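Tas1 (Pseudomonas aeruginosa, PDB 6OX6) acts as a type VI secreted toxin that pyrophosphorylates adenosine nucleotides to (p)ppApp, depleting ADP and ATP in competitor cells. Local coordinates at residues Leu270-His274 with Thr321-Leu326; Arg288-Lys292 with Ile304-Ala308; Tyr345-Ser350 with Glu361-Asn365. All coordinates share one frame. Residues are numbered along the deposited sequence.

Contact 1: Leu270-His274 with Thr321-Leu326; sequences LAAKH and TVAAEL
Two helices on one face of the mixed sheet, in a domain consistent with the RelA/SpoT synthetase fold, meet here: the C-terminal end of helix 256-273 and the middle of helix 319-328. Residues 270-273 and 321-326 are helical, and His-274 is the first residue to leave helical phi/psi (-111/17). The nearest CA pair is Leu-270 and Val-322, 6.8 Å apart. Apolar contact lies toward the sheet. Leu-270 (m, t) and Leu-326 (m, t) bring CD1 of the former to 3.7 Å from CD2 of the latter; Val-322 and Leu-326 also rest on strand 359-365. Nearer solvent, the His-274 ring (chi1 m, chi2 -100°) has Val-322 CG2 over one face, 4.0 Å from CD2, and its CE1 lies 3.4 Å from Thr-321 CG2. Of the polar contacts, Lys-273 NZ stays 4.3 Å from Glu-325 OE1, beyond a salt bridge. Glu-325 has chi1 (-112°) and chi2 (100°) between wells; at the ring edge, His-274 NE2 donates to its OE1 at a modelled 2.4 Å, very short and uncertain because the oxygen is crowded.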
ATOM      1  N   LEU A 270      19.389  -1.866  -8.507  1.00 51.60           N
ATOM      2  CA  LEU A 270      19.488  -2.079  -7.070  1.00 51.18           C
ATOM      3  C   LEU A 270      19.347  -3.546  -6.701  1.00 48.96           C
ATOM      4  O   LEU A 270      19.972  -3.999  -5.732  1.00 49.92           O
ATOM      5  CB  LEU A 270      18.440  -1.264  -6.336  1.00 52.75           C
ATOM      6  CG  LEU A 270      18.528   0.219  -6.623  1.00 57.64           C
ATOM      7  CD1 LEU A 270      17.165   0.851  -6.452  1.00 59.44           C
ATOM      8  CD2 LEU A 270      19.522   0.795  -5.662  1.00 61.24           C
ATOM      9  N   ALA A 271      18.521  -4.303  -7.431  1.00 48.37           N
ATOM     10  CA  ALA A 271      18.373  -5.716  -7.085  1.00 53.50           C
ATOM     11  C   ALA A 271      19.673  -6.468  -7.327  1.00 55.44           C
ATOM     12  O   ALA A 271      20.169  -7.179  -6.445  1.00 55.36           O
ATOM     13  CB  ALA A 271      17.236  -6.353  -7.877  1.00 54.44           C
ATOM     14  N   ALA A 272      20.257  -6.296  -8.515  1.00 60.43           N
ATOM     15  CA  ALA A 272      21.514  -6.965  -8.825  1.00 61.12           C
ATOM     16  C   ALA A 272      22.687  -6.449  -7.992  1.00 59.80           C
ATOM     17  O   ALA A 272      23.715  -7.122  -7.934  1.00 62.06           O
ATOM     18  CB  ALA A 272      21.804  -6.828 -10.314  1.00 62.46           C
ATOM     19  N   LYS A 273      22.539  -5.301  -7.324  1.00 62.74           N
ATOM     20  CA  LYS A 273      23.576  -4.781  -6.433  1.00 64.48           C
ATOM     21  C   LYS A 273      23.698  -5.592  -5.145  1.00 63.94           C
ATOM     22  O   LYS A 273      24.812  -5.829  -4.660  1.00 62.42           O
ATOM     23  CB  LYS A 273      23.271  -3.321  -6.091  1.00 67.22           C
ATOM     24  CG  LYS A 273      24.153  -2.296  -6.773  1.00 74.19           C
ATOM     25  CD  LYS A 273      24.346  -1.070  -5.888  1.00 79.07           C
ATOM     26  CE  LYS A 273      25.208  -1.407  -4.665  1.00 83.84           C
ATOM     27  NZ  LYS A 273      25.379  -0.287  -3.688  1.00 85.22           N
ATOM     28  N   HIS A 274      22.569  -6.000  -4.551  1.00 63.20           N
ATOM     29  CA  HIS A 274      22.570  -6.612  -3.227  1.00 63.26           C
ATOM     30  C   HIS A 274      22.202  -8.083  -3.259  1.00 65.84           C
ATOM     31  O   HIS A 274      21.832  -8.646  -2.220  1.00 66.79           O
ATOM     32  CB  HIS A 274      21.614  -5.882  -2.293  1.00 62.11           C
ATOM     33  CG  HIS A 274      21.807  -4.408  -2.285  1.00 64.15           C
ATOM     34  ND1 HIS A 274      22.511  -3.761  -1.295  1.00 64.75           N
ATOM     35  CD2 HIS A 274      21.399  -3.450  -3.151  1.00 63.87           C
ATOM     36  CE1 HIS A 274      22.509  -2.463  -1.541  1.00 65.67           C
ATOM     37  NE2 HIS A 274      21.843  -2.249  -2.662  1.00 64.76           N
ATOM     38  N   THR A 321      18.750  -1.392   3.352  1.00 42.25           N
ATOM     39  CA  THR A 321      19.741  -0.762   2.476  1.00 45.62           C
ATOM     40  C   THR A 321      19.092  -0.312   1.178  1.00 41.27           C
ATOM     41  O   THR A 321      19.283   0.829   0.739  1.00 36.54           O
ATOM     42  CB  THR A 321      20.895  -1.717   2.194  1.00 51.03           C
ATOM     43  OG1 THR A 321      21.388  -2.233   3.433  1.00 54.50           O
ATOM     44  CG2 THR A 321      22.012  -0.992   1.483  1.00 52.25           C
ATOM     45  N   VAL A 322      18.273  -1.193   0.576  1.00 41.50           N
ATOM     46  CA  VAL A 322      17.545  -0.855  -0.648  1.00 41.53           C
ATOM     47  C   VAL A 322      16.586   0.310  -0.422  1.00 41.13           C
ATOM     48  O   VAL A 322      16.435   1.177  -1.294  1.00 39.72           O
ATOM     49  CB  VAL A 322      16.789  -2.082  -1.183  1.00 47.11           C
ATOM     50  CG1 VAL A 322      16.035  -1.695  -2.445  1.00 35.89           C
ATOM     51  CG2 VAL A 322      17.756  -3.225  -1.443  1.00 48.87           C
ATOM     52  N   ALA A 323      15.893   0.327   0.725  1.00 39.87           N
ATOM     53  CA  ALA A 323      15.017   1.449   1.059  1.00 38.50           C
ATOM     54  C   ALA A 323      15.757   2.783   0.983  1.00 32.12           C
ATOM     55  O   ALA A 323      15.269   3.752   0.382  1.00 31.48           O
ATOM     56  CB  ALA A 323      14.430   1.252   2.456  1.00 31.74           C
ATOM     57  N   ALA A 324      16.930   2.852   1.619  1.00 33.10           N
ATOM     58  CA  ALA A 324      17.734   4.078   1.608  1.00 36.68           C
ATOM     59  C   ALA A 324      18.140   4.460   0.189  1.00 38.77           C
ATOM     60  O   ALA A 324      18.234   5.648  -0.146  1.00 35.98           O
ATOM     61  CB  ALA A 324      18.975   3.889   2.473  1.00 34.98           C
ATOM     62  N   GLU A 325      18.357   3.448  -0.645  1.00 41.81           N
ATOM     63  CA  GLU A 325      18.745   3.660  -2.033  1.00 46.37           C
ATOM     64  C   GLU A 325      17.643   4.365  -2.818  1.00 40.78           C
ATOM     65  O   GLU A 325      17.913   5.304  -3.567  1.00 39.77           O
ATOM     66  CB  GLU A 325      19.095   2.327  -2.699  1.00 56.11           C
ATOM     67  CG  GLU A 325      20.568   2.174  -3.043  1.00 68.48           C
ATOM     68  CD  GLU A 325      21.318   1.332  -2.029  1.00 78.92           C
ATOM     69  OE1 GLU A 325      21.360   0.096  -2.196  1.00 82.95           O
ATOM     70  OE2 GLU A 325      21.866   1.908  -1.066  1.00 82.14           O
ATOM     71  N   LEU A 326      16.404   3.913  -2.647  1.00 33.42           N
ATOM     72  CA  LEU A 326      15.283   4.518  -3.352  1.00 32.89           C
ATOM     73  C   LEU A 326      15.048   5.939  -2.854  1.00 32.22           C
ATOM     74  O   LEU A 326      14.664   6.832  -3.625  1.00 31.55           O
ATOM     75  CB  LEU A 326      14.024   3.646  -3.162  1.00 36.18           C
ATOM     76  CG  LEU A 326      14.081   2.197  -3.689  1.00 38.91           C
ATOM     77  CD1 LEU A 326      12.953   1.332  -3.115  1.00 32.12           C
ATOM     78  CD2 LEU A 326      13.980   2.187  -5.182  1.00 33.32           C
TER

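Contact 2: Arg288-Lys292 with Ile304-Ala308; sequences RAMQK and IKDLA. With ACT (acetate ion), chain D.
Helix 286-296 packs against the loop leading into strand 308-313, an inner strand of the mixed sheet of the probable synthetase fold. Residues 288-292 are regular helix, with Lys-292 N bonded to Arg-288 O at 2.8 Å; 304-307 are loop, irregular at Asp-306 (-123/26) and Leu-307 (-56/-47). CA atoms are nearest at Ala-289/Leu-307 (7.0 Å) and Lys-292/Ile-304 (7.7 Å). Lys-292 is fully extended (t, t, t, t), so its aliphatic part runs along Ile-304 (t, t), CD to CD1 4.0 Å. Ala-289 CB meets CD2 of Leu-307 (m, t) at 3.6 Å; helix 249-253 packs on both, Phe-249 and Tyr-253 on Ala-289 and Val-252 on Leu-307. Arg-288 (m, t, p) does not reach the loop; its NE and NH2 donate to O of an acetate, probably from the crystallisation liquor, at 2.8 and 2.7 Å. Lys-305 forms a salt bridge to Glu-21 of the immunity protein chain. Asp-306 (chi1 p) also pairs with Lys-284; its OD2 closes the salt bridge to Lys-292 NZ at 2.6 Å.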
ATOM      1  N   ARG A 288      -9.150  -1.825 -14.598  1.00 46.34           N
ATOM      2  CA  ARG A 288      -8.829  -1.752 -13.180  1.00 45.28           C
ATOM      3  C   ARG A 288      -8.211  -0.403 -12.849  1.00 46.45           C
ATOM      4  O   ARG A 288      -8.530   0.194 -11.815  1.00 43.77           O
ATOM      5  CB  ARG A 288      -7.901  -2.903 -12.806  1.00 44.46           C
ATOM      6  CG  ARG A 288      -8.635  -4.258 -12.764  1.00 47.94           C
ATOM      7  CD  ARG A 288      -7.671  -5.405 -12.533  1.00 54.88           C
ATOM      8  NE  ARG A 288      -6.884  -5.191 -11.324  1.00 63.16           N
ATOM      9  CZ  ARG A 288      -7.167  -5.695 -10.128  1.00 66.06           C
ATOM     10  NH1 ARG A 288      -8.225  -6.474  -9.958  1.00 67.46           N
ATOM     11  NH2 ARG A 288      -6.378  -5.415  -9.101  1.00 65.69           N
ATOM     12  N   ALA A 289      -7.351   0.096 -13.738  1.00 43.26           N
ATOM     13  CA  ALA A 289      -6.767   1.415 -13.563  1.00 45.61           C
ATOM     14  C   ALA A 289      -7.861   2.463 -13.455  1.00 47.14           C
ATOM     15  O   ALA A 289      -7.841   3.302 -12.552  1.00 44.95           O
ATOM     16  CB  ALA A 289      -5.829   1.728 -14.726  1.00 48.27           C
HETATM   17  N   MSE A 290      -8.849   2.399 -14.344  1.00 43.54           N
HETATM   18  CA  MSE A 290      -9.947   3.345 -14.297  1.00 47.92           C
HETATM   19  C   MSE A 290     -10.805   3.233 -13.064  1.00 46.57           C
HETATM   20  O   MSE A 290     -11.180   4.256 -12.486  1.00 46.02           O
HETATM   21  CB  MSE A 290     -10.844   3.233 -15.549  1.00 45.95           C
HETATM   22  CG  MSE A 290     -10.196   3.774 -16.812  1.00 48.61           C
HETATM   23 SE   MSE A 290     -11.013   3.136 -18.439  0.45 52.42          SE
HETATM   24  CE  MSE A 290     -12.855   3.577 -18.036  1.00 50.60           C
ATOM     25  N   GLN A 291     -11.083   2.004 -12.641  1.00 42.57           N
ATOM     26  CA  GLN A 291     -11.883   1.767 -11.447  1.00 45.06           C
ATOM     27  C   GLN A 291     -11.153   2.296 -10.216  1.00 40.94           C
ATOM     28  O   GLN A 291     -11.769   2.876  -9.322  1.00 39.14           O
ATOM     29  CB  GLN A 291     -12.180   0.276 -11.286  1.00 53.41           C
ATOM     30  CG  GLN A 291     -13.375  -0.209 -12.091  1.00 69.90           C
ATOM     31  CD  GLN A 291     -14.623   0.611 -11.832  1.00 80.62           C
ATOM     32  OE1 GLN A 291     -14.569   1.839 -11.759  1.00 83.98           O
ATOM     33  NE2 GLN A 291     -15.757  -0.066 -11.690  1.00 83.02           N
ATOM     34  N   LYS A 292      -9.839   2.092 -10.174  1.00 39.23           N
ATOM     35  CA  LYS A 292      -9.032   2.564  -9.043  1.00 37.97           C
ATOM     36  C   LYS A 292      -8.930   4.089  -9.028  1.00 37.22           C
ATOM     37  O   LYS A 292      -9.018   4.718  -7.962  1.00 38.99           O
ATOM     38  CB  LYS A 292      -7.647   1.924  -9.095  1.00 39.51           C
ATOM     39  CG  LYS A 292      -6.744   2.293  -7.941  1.00 40.59           C
ATOM     40  CD  LYS A 292      -5.516   1.404  -7.925  1.00 46.43           C
ATOM     41  CE  LYS A 292      -4.744   1.529  -6.617  1.00 49.50           C
ATOM     42  NZ  LYS A 292      -3.619   0.555  -6.588  1.00 52.19           N
ATOM     43  N   ILE A 304      -2.993   8.383  -9.418  1.00 37.09           N
ATOM     44  CA  ILE A 304      -2.717   6.954  -9.298  1.00 35.25           C
ATOM     45  C   ILE A 304      -1.220   6.717  -9.440  1.00 34.84           C
ATOM     46  O   ILE A 304      -0.554   7.301 -10.307  1.00 32.99           O
ATOM     47  CB  ILE A 304      -3.519   6.143 -10.335  1.00 34.98           C
ATOM     48  CG1 ILE A 304      -3.262   4.649 -10.140  1.00 32.48           C
ATOM     49  CG2 ILE A 304      -3.162   6.558 -11.758  1.00 34.69           C
ATOM     50  CD1 ILE A 304      -4.252   3.756 -10.920  1.00 40.84           C
ATOM     51  N   LYS A 305      -0.678   5.839  -8.595  1.00 31.20           N
ATOM     52  CA  LYS A 305       0.764   5.711  -8.462  1.00 35.70           C
ATOM     53  C   LYS A 305       1.308   4.335  -8.839  1.00 35.54           C
ATOM     54  O   LYS A 305       2.534   4.151  -8.835  1.00 34.27           O
ATOM     55  CB  LYS A 305       1.176   6.066  -7.026  1.00 38.41           C
ATOM     56  CG  LYS A 305       0.587   7.413  -6.573  1.00 44.08           C
ATOM     57  CD  LYS A 305       1.036   7.816  -5.165  1.00 47.72           C
ATOM     58  CE  LYS A 305       0.448   9.178  -4.750  1.00 44.01           C
ATOM     59  NZ  LYS A 305      -1.062   9.169  -4.710  1.00 37.98           N
ATOM     60  N   ASP A 306       0.453   3.374  -9.185  1.00 31.65           N
ATOM     61  CA  ASP A 306       0.916   2.016  -9.446  1.00 36.47           C
ATOM     62  C   ASP A 306       0.530   1.543 -10.839  1.00 39.51           C
ATOM     63  O   ASP A 306       0.404   0.341 -11.076  1.00 41.23           O
ATOM     64  CB  ASP A 306       0.397   1.044  -8.387  1.00 40.58           C
ATOM     65  CG  ASP A 306      -1.119   0.822  -8.471  1.00 46.25           C
ATOM     66  OD1 ASP A 306      -1.843   1.719  -8.985  1.00 45.32           O
ATOM     67  OD2 ASP A 306      -1.589  -0.247  -7.992  1.00 49.67           O
ATOM     68  N   LEU A 307       0.351   2.471 -11.779  1.00 42.47           N
ATOM     69  CA  LEU A 307       0.209   2.056 -13.171  1.00 41.67           C
ATOM     70  C   LEU A 307       1.406   1.212 -13.601  1.00 40.46           C
ATOM     71  O   LEU A 307       1.249   0.132 -14.185  1.00 41.46           O
ATOM     72  CB  LEU A 307       0.031   3.287 -14.067  1.00 40.07           C
ATOM     73  CG  LEU A 307      -1.358   3.920 -13.932  1.00 36.04           C
ATOM     74  CD1 LEU A 307      -1.443   5.180 -14.772  1.00 37.19           C
ATOM     75  CD2 LEU A 307      -2.451   2.917 -14.340  1.00 36.44           C
ATOM     76  N   ALA A 308       2.605   1.678 -13.287  1.00 38.00           N
ATOM     77  CA  ALA A 308       3.831   0.910 -13.418  1.00 37.38           C
ATOM     78  C   ALA A 308       4.278   0.495 -12.028  1.00 37.96           C
ATOM     79  O   ALA A 308       4.251   1.306 -11.087  1.00 36.39           O
ATOM     80  CB  ALA A 308       4.928   1.741 -14.099  1.00 37.45           C
TER
HETATM   81  C   ACT D 502      -3.386  -5.148 -11.039  1.00 53.88           C
HETATM   82  O   ACT D 502      -4.327  -4.455 -10.551  1.00 54.78           O
HETATM   83  OXT ACT D 502      -2.336  -5.532 -10.471  1.00 53.70           O
HETATM   84  CH3 ACT D 502      -3.562  -5.579 -12.556  1.00 52.83           C

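Contact 3: Tyr345-Ser350 with Glu361-Asn365; sequences YSGVNS and EIQVN. With ACT (acetate ion), chain I; ACT (acetate ion), chain E.
Backbone bonds tie Val-348 and Val-364 as an antiparallel hydrogen-bonded pair, N to O 2.9 Å both ways. Further along, Ile-362 N reaches Ser-350 O (3.0 Å), Ser-350 N bonds weakly to Ile-362 O (3.1 Å), and Ser-350 OG (chi1 p) donates to Ile-362 O at 2.8 Å. At the other end Asn-365 ND2 donates to Ser-346 O (2.9 Å) and weakly to Tyr-345 OH (2.6 Å); one water joins Asn-365 OD1 (3.0 Å) to Ser-346 OG (2.9 Å), which Arg-434 also binds. Gly-347 (157/-179) has backbone angles that exclude a CB, which would also strike Asn-365 ND2. The axes of segments 347-350 and 361-365 approach to 4.7 Å, their directions 169° apart. Val-348 CB and Val-364 CB meet at 3.9 Å on the face carrying Ser-350 and Ile-362, under helix 319-328. Asn-349 OD1 lies 3.5 Å from Gln-363 CG on the opposite face, where acetates, probably from the crystallisation liquor, bond weakly to Asn-349 ND2 and Gln-363 NE2 and Phe-20 of the immunity protein chain packs. This beta hairpin's Glu-Ile-Gln sequence probably corresponds to the active-site motif of RelA/SpoT synthetases.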
ATOM      1  N   TYR A 345       2.211  -6.338   9.380  1.00 17.98           N
ATOM      2  CA  TYR A 345       3.024  -6.574   8.203  1.00 18.14           C
ATOM      3  C   TYR A 345       4.308  -5.738   8.282  1.00 20.52           C
ATOM      4  O   TYR A 345       4.383  -4.745   9.013  1.00 23.01           O
ATOM      5  CB  TYR A 345       2.202  -6.242   6.945  1.00 18.24           C
ATOM      6  CG  TYR A 345       2.908  -6.473   5.613  1.00 26.11           C
ATOM      7  CD1 TYR A 345       3.145  -5.417   4.748  1.00 38.25           C
ATOM      8  CD2 TYR A 345       3.342  -7.741   5.242  1.00 27.44           C
ATOM      9  CE1 TYR A 345       3.800  -5.613   3.525  1.00 44.64           C
ATOM     10  CE2 TYR A 345       3.983  -7.958   4.030  1.00 36.30           C
ATOM     11  CZ  TYR A 345       4.199  -6.884   3.178  1.00 46.81           C
ATOM     12  OH  TYR A 345       4.839  -7.058   1.984  1.00 56.55           O
ATOM     13  N   SER A 346       5.351  -6.182   7.570  1.00 20.49           N
ATOM     14  CA  SER A 346       6.562  -5.375   7.426  1.00 28.29           C
ATOM     15  C   SER A 346       7.058  -5.447   5.989  1.00 26.76           C
ATOM     16  O   SER A 346       6.829  -6.431   5.288  1.00 25.97           O
ATOM     17  CB  SER A 346       7.685  -5.808   8.397  1.00 34.95           C
ATOM     18  OG  SER A 346       7.913  -7.204   8.326  1.00 36.13           O
ATOM     19  N   GLY A 347       7.723  -4.390   5.551  1.00 29.75           N
ATOM     20  CA  GLY A 347       8.121  -4.264   4.163  1.00 26.82           C
ATOM     21  C   GLY A 347       8.337  -2.804   3.815  1.00 29.39           C
ATOM     22  O   GLY A 347       8.187  -1.913   4.646  1.00 26.95           O
ATOM     23  N   VAL A 348       8.688  -2.572   2.556  1.00 30.16           N
ATOM     24  CA  VAL A 348       8.956  -1.227   2.063  1.00 29.00           C
ATOM     25  C   VAL A 348       8.085  -0.978   0.857  1.00 27.78           C
ATOM     26  O   VAL A 348       7.933  -1.858   0.002  1.00 28.31           O
ATOM     27  CB  VAL A 348      10.436  -1.025   1.680  1.00 28.09           C
ATOM     28  CG1 VAL A 348      10.648   0.343   0.986  1.00 30.20           C
ATOM     29  CG2 VAL A 348      11.287  -1.170   2.893  1.00 29.30           C
ATOM     30  N   ASN A 349       7.528   0.225   0.779  1.00 28.38           N
ATOM     31  CA  ASN A 349       6.853   0.690  -0.422  1.00 25.68           C
ATOM     32  C   ASN A 349       7.400   2.065  -0.773  1.00 27.39           C
ATOM     33  O   ASN A 349       7.709   2.871   0.106  1.00 28.29           O
ATOM     34  CB  ASN A 349       5.321   0.727  -0.234  1.00 41.28           C
ATOM     35  CG  ASN A 349       4.572   0.838  -1.549  1.00 46.48           C
ATOM     36  OD1 ASN A 349       5.171   0.848  -2.628  1.00 47.78           O
ATOM     37  ND2 ASN A 349       3.245   0.876  -1.468  1.00 50.54           N
ATOM     38  N   SER A 350       7.543   2.323  -2.059  1.00 30.01           N
ATOM     39  CA  SER A 350       8.064   3.606  -2.468  1.00 31.74           C
ATOM     40  C   SER A 350       7.372   4.021  -3.746  1.00 32.86           C
ATOM     41  O   SER A 350       6.911   3.183  -4.530  1.00 33.61           O
ATOM     42  CB  SER A 350       9.577   3.557  -2.670  1.00 35.84           C
ATOM     43  OG  SER A 350       9.894   2.818  -3.832  1.00 31.50           O
ATOM     44  N   GLU A 361       5.752   2.665  -8.842  1.00 35.79           N
ATOM     45  CA  GLU A 361       5.758   2.022  -7.527  1.00 40.32           C
ATOM     46  C   GLU A 361       6.841   0.953  -7.474  1.00 37.10           C
ATOM     47  O   GLU A 361       6.870   0.061  -8.321  1.00 34.63           O
ATOM     48  CB  GLU A 361       4.408   1.370  -7.211  1.00 41.28           C
ATOM     49  CG  GLU A 361       4.471   0.430  -6.000  1.00 44.98           C
ATOM     50  CD  GLU A 361       3.171  -0.358  -5.742  1.00 53.00           C
ATOM     51  OE1 GLU A 361       3.016  -1.499  -6.270  1.00 57.55           O
ATOM     52  OE2 GLU A 361       2.306   0.159  -4.993  1.00 54.03           O
ATOM     53  N   ILE A 362       7.716   1.021  -6.470  1.00 33.85           N
ATOM     54  CA  ILE A 362       8.695  -0.042  -6.247  1.00 35.93           C
ATOM     55  C   ILE A 362       8.573  -0.544  -4.810  1.00 34.58           C
ATOM     56  O   ILE A 362       8.873   0.192  -3.860  1.00 32.53           O
ATOM     57  CB  ILE A 362      10.129   0.414  -6.524  1.00 34.32           C
ATOM     58  CG1 ILE A 362      10.287   0.858  -7.971  1.00 35.64           C
ATOM     59  CG2 ILE A 362      11.050  -0.744  -6.256  1.00 39.45           C
ATOM     60  CD1 ILE A 362      11.650   1.497  -8.260  1.00 41.25           C
ATOM     61  N   GLN A 363       8.186  -1.801  -4.649  1.00 34.04           N
ATOM     62  CA  GLN A 363       8.092  -2.412  -3.330  1.00 31.92           C
ATOM     63  C   GLN A 363       9.326  -3.252  -3.062  1.00 32.77           C
ATOM     64  O   GLN A 363       9.939  -3.788  -3.985  1.00 35.02           O
ATOM     65  CB  GLN A 363       6.865  -3.305  -3.222  1.00 31.06           C
ATOM     66  CG  GLN A 363       5.564  -2.577  -3.323  1.00 32.94           C
ATOM     67  CD  GLN A 363       4.422  -3.524  -3.128  1.00 38.17           C
ATOM     68  OE1 GLN A 363       4.016  -4.224  -4.049  1.00 46.97           O
ATOM     69  NE2 GLN A 363       3.941  -3.604  -1.916  1.00 35.91           N
ATOM     70  N   VAL A 364       9.664  -3.398  -1.789  1.00 30.40           N
ATOM     71  CA  VAL A 364      10.820  -4.184  -1.382  1.00 38.31           C
ATOM     72  C   VAL A 364      10.426  -5.020  -0.182  1.00 38.31           C
ATOM     73  O   VAL A 364       9.763  -4.528   0.740  1.00 31.59           O
ATOM     74  CB  VAL A 364      12.042  -3.309  -1.021  1.00 37.14           C
ATOM     75  CG1 VAL A 364      13.269  -4.164  -1.022  1.00 35.54           C
ATOM     76  CG2 VAL A 364      12.208  -2.114  -1.991  1.00 35.83           C
ATOM     77  N   ASN A 365      10.864  -6.273  -0.172  1.00 29.51           N
ATOM     78  CA  ASN A 365      10.607  -7.141   0.972  1.00 31.36           C
ATOM     79  C   ASN A 365      11.530  -8.339   0.876  1.00 33.07           C
ATOM     80  O   ASN A 365      12.193  -8.552  -0.140  1.00 33.80           O
ATOM     81  CB  ASN A 365       9.150  -7.611   1.028  1.00 29.63           C
ATOM     82  CG  ASN A 365       8.591  -7.583   2.446  1.00 32.63           C
ATOM     83  OD1 ASN A 365       9.324  -7.819   3.409  1.00 34.76           O
ATOM     84  ND2 ASN A 365       7.311  -7.258   2.583  1.00 29.82           N
TER
HETATM   85  C   ACT I 507       4.339  -7.458  -1.433  1.00 66.35           C
HETATM   86  O   ACT I 507       3.271  -6.811  -1.213  1.00 65.83           O
HETATM   87  OXT ACT I 507       4.479  -8.580  -2.002  1.00 65.12           O
HETATM   88  CH3 ACT I 507       5.665  -6.752  -0.928  1.00 66.03           C
HETATM   89  C   ACT E 503       1.697  -2.152   1.070  1.00 83.24           C
HETATM   90  O   ACT E 503       1.592  -0.904   0.791  1.00 82.84           O
HETATM   91  OXT ACT E 503       2.405  -3.047   0.514  1.00 84.80           O
HETATM   92  CH3 ACT E 503       0.836  -2.640   2.271  1.00 81.62           C
HETATM   93  O   HOH W   1       9.882  -6.960   6.183  1.00 43.86           O

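Contact 3 lies at the heart of the chain, about 5 Å from its centre, against 16 Å for the centre of contact 1 and 14 Å for that of contact 2, and main-chain bonding sets it apart from those two, which rely on side chains. Helix 319-328 of contact 1 packs on its Val-348/Val-364 face: Leu-326 CD1 lies 3.5 Å from Ser-350 OG, and Val-322 also rests on Val-364. Contact 2 meets the same hairpin at Glu-361, where Ala-308 O is 3.0 Å from Glu-361 N, a probable hydrogen bond. Contacts 1 and 2, with centres 25 Å apart, do not touch. Both mix apolar packing with charge, but contact 1 reaches solvent, whereas contact 2 is largely buried and, like contact 3, neighbours the immunity protein.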